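Local coordinates for protein Ras-3 from Cryphonectria parasitica (Cryphonectria parasitica, PDB 4KU4) that belongs to the Ras family of small P-loop proteins and is seen here with guanosine-5'-diphosphate and magnesium bound, at residues K16-G21 and R84-F89. Residues are numbered along the deposited sequence; the frame is centred on the assembly and turned at random.
Sequences KIAMLG and RQNELF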
loop_
_atom_site.group_PDB
_atom_site.type_symbol
_atom_site.label_atom_id
_atom_site.label_comp_id
_atom_site.label_asym_id
_atom_site.label_seq_id
_atom_site.Cartn_x
_atom_site.Cartn_y
_atom_site.Cartn_z
ATOM N N LYS A 16 6.359 -7.586 -6.359
ATOM C CA LYS A 16 5.360 -8.176 -5.474
ATOM C C LYS A 16 5.053 -7.213 -4.347
ATOM O O LYS A 16 5.907 -6.933 -3.513
ATOM C CB LYS A 16 5.869 -9.510 -4.909
ATOM C CG LYS A 16 5.924 -10.644 -5.918
ATOM C CD LYS A 16 6.948 -11.680 -5.498
ATOM C CE LYS A 16 6.895 -12.931 -6.363
ATOM N NZ LYS A 16 8.141 -13.762 -6.222
ATOM N N ILE A 17 3.831 -6.702 -4.327
ATOM C CA ILE A 17 3.410 -5.755 -3.316
ATOM C C ILE A 17 2.339 -6.368 -2.420
ATOM O O ILE A 17 1.404 -7.007 -2.914
ATOM C CB ILE A 17 2.792 -4.516 -3.975
ATOM C CG1 ILE A 17 3.726 -3.964 -5.053
ATOM C CG2 ILE A 17 2.487 -3.494 -2.929
ATOM C CD1 ILE A 17 3.142 -2.808 -5.825
ATOM N N ALA A 18 2.462 -6.170 -1.107
ATOM C CA ALA A 18 1.388 -6.572 -0.201
ATOM C C ALA A 18 0.588 -5.367 0.338
ATOM O O ALA A 18 1.161 -4.349 0.701
ATOM C CB ALA A 18 1.931 -7.452 0.948
ATOM N N MET A 19 -0.738 -5.492 0.346
ATOM C CA MET A 19 -1.610 -4.550 1.057
ATOM C C MET A 19 -1.702 -4.917 2.527
ATOM O O MET A 19 -1.920 -6.069 2.860
ATOM C CB MET A 19 -3.014 -4.588 0.474
ATOM C CG MET A 19 -3.037 -4.465 -1.020
ATOM S SD MET A 19 -2.438 -2.860 -1.565
ATOM C CE MET A 19 -3.741 -1.795 -0.964
ATOM N N LEU A 20 -1.516 -3.933 3.391
ATOM C CA LEU A 20 -1.772 -4.114 4.831
ATOM C C LEU A 20 -2.648 -2.978 5.344
ATOM O O LEU A 20 -2.729 -1.917 4.717
ATOM C CB LEU A 20 -0.460 -4.154 5.614
ATOM C CG LEU A 20 0.542 -5.249 5.255
ATOM C CD1 LEU A 20 1.925 -4.985 5.884
ATOM C CD2 LEU A 20 -0.000 -6.614 5.645
ATOM N N GLY A 21 -3.297 -3.209 6.483
ATOM C CA GLY A 21 -4.216 -2.254 7.076
ATOM C C GLY A 21 -5.413 -2.930 7.728
ATOM O O GLY A 21 -5.769 -4.056 7.381
ATOM N N ARG A 84 6.861 -11.890 4.407
ATOM C CA ARG A 84 8.001 -12.627 3.882
ATOM C C ARG A 84 7.916 -12.776 2.368
ATOM O O ARG A 84 8.934 -12.738 1.679
ATOM C CB ARG A 84 8.093 -14.017 4.531
ATOM C CG ARG A 84 8.267 -13.985 6.038
ATOM C CD ARG A 84 8.224 -15.389 6.644
ATOM N NE ARG A 84 9.542 -15.854 7.066
ATOM C CZ ARG A 84 10.076 -17.014 6.701
ATOM N NH1 ARG A 84 9.402 -17.831 5.904
ATOM N NH2 ARG A 84 11.280 -17.359 7.135
ATOM N N GLN A 85 6.698 -12.916 1.853
ATOM C CA GLN A 85 6.509 -13.250 0.440
ATOM C C GLN A 85 6.307 -12.041 -0.473
ATOM O O GLN A 85 5.975 -12.202 -1.644
ATOM C CB GLN A 85 5.357 -14.238 0.277
ATOM C CG GLN A 85 5.651 -15.590 0.909
ATOM C CD GLN A 85 4.414 -16.458 1.079
ATOM O OE1 GLN A 85 4.494 -17.556 1.632
ATOM N NE2 GLN A 85 3.267 -15.971 0.608
ATOM N N ASN A 86 6.509 -10.843 0.061
ATOM C CA ASN A 86 6.409 -9.632 -0.756
ATOM C C ASN A 86 7.612 -8.697 -0.575
ATOM O O ASN A 86 8.272 -8.710 0.465
ATOM C CB ASN A 86 5.092 -8.897 -0.487
ATOM C CG ASN A 86 3.900 -9.615 -1.071
ATOM O OD1 ASN A 86 3.566 -9.445 -2.253
ATOM N ND2 ASN A 86 3.240 -10.412 -0.252
ATOM N N GLU A 87 7.891 -7.886 -1.595
ATOM C CA GLU A 87 9.051 -6.994 -1.604
ATOM C C GLU A 87 8.686 -5.573 -1.164
ATOM O O GLU A 87 9.464 -4.898 -0.490
ATOM C CB GLU A 87 9.694 -6.963 -3.011
ATOM C CG GLU A 87 10.355 -5.620 -3.389
ATOM C CD GLU A 87 10.907 -5.526 -4.838
ATOM O OE1 GLU A 87 10.127 -5.637 -5.831
ATOM O OE2 GLU A 87 12.133 -5.291 -4.982
ATOM N N LEU A 88 7.497 -5.125 -1.555
ATOM C CA LEU A 88 7.086 -3.751 -1.344
ATOM C C LEU A 88 5.742 -3.756 -0.645
ATOM O O LEU A 88 4.985 -4.717 -0.763
ATOM C CB LEU A 88 6.961 -3.027 -2.680
ATOM C CG LEU A 88 8.134 -3.189 -3.646
ATOM C CD1 LEU A 88 7.772 -2.710 -5.054
ATOM C CD2 LEU A 88 9.382 -2.465 -3.126
ATOM N N PHE A 89 5.437 -2.669 0.057
ATOM C CA PHE A 89 4.274 -2.616 0.922
ATOM C C PHE A 89 3.473 -1.330 0.858
ATOM O O PHE A 89 4.020 -0.228 0.868
ATOM C CB PHE A 89 4.698 -2.888 2.369
ATOM C CG PHE A 89 5.295 -4.247 2.566
ATOM C CD1 PHE A 89 4.490 -5.329 2.889
ATOM C CD2 PHE A 89 6.652 -4.453 2.383
ATOM C CE1 PHE A 89 5.023 -6.593 3.053
ATOM C CE2 PHE A 89 7.199 -5.718 2.548
ATOM C CZ PHE A 89 6.373 -6.793 2.876
HETATM O O HOH W 1 9.091 -8.245 -6.034
#
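Asn-86 reaches from the turn after helix 77-84 over the backbone of strand 15-20. Its CB lies near Ala-18 CB, and CG, turned anti to its own carbonyl carbon (chi1 -72°), comes to 3.6 Å from that same Ala-18 CB. There the amide divides. Asn-86 OD1 lies 3.3 Å from Ile-17 C and also near Lys-16 CB. On the other branch, Asn-86 ND2 packs 3.5 Å from Ala-18 CB and gives its hydrogen bond to Trp-82 O, near the end of the preceding helix. The amide is thus tied back to helix 77-84 through Trp-82 O while it covers the neighbouring strand by van der Waals contact.

Next to this amide, the strands pair in parallel, Ile-17 with Leu-88 and Ala-18 with Phe-89. Lys-16 O accepts from both Glu-87 N and Leu-88 N, the latter at 3.1 Å, and Ala-18 N donates to Leu-88 O at 2.9 Å. A water accepts from Lys-16 N and donates to Glu-87 OE1. The Phe-89 ring sets CE1 3.8 Å from Ala-18 CB and its CD1 near Leu-20 CD1.

Within the Ras-type sheet, strand 15-20 runs between strands 60-67 and 88-94 and leads into what is probably the P-loop at Gly-21. Helices 77-84 and 98-118 cover the face of Ala-18, Leu-20 and Phe-89; helix 182-196 packs on Leu-88 and Met-19.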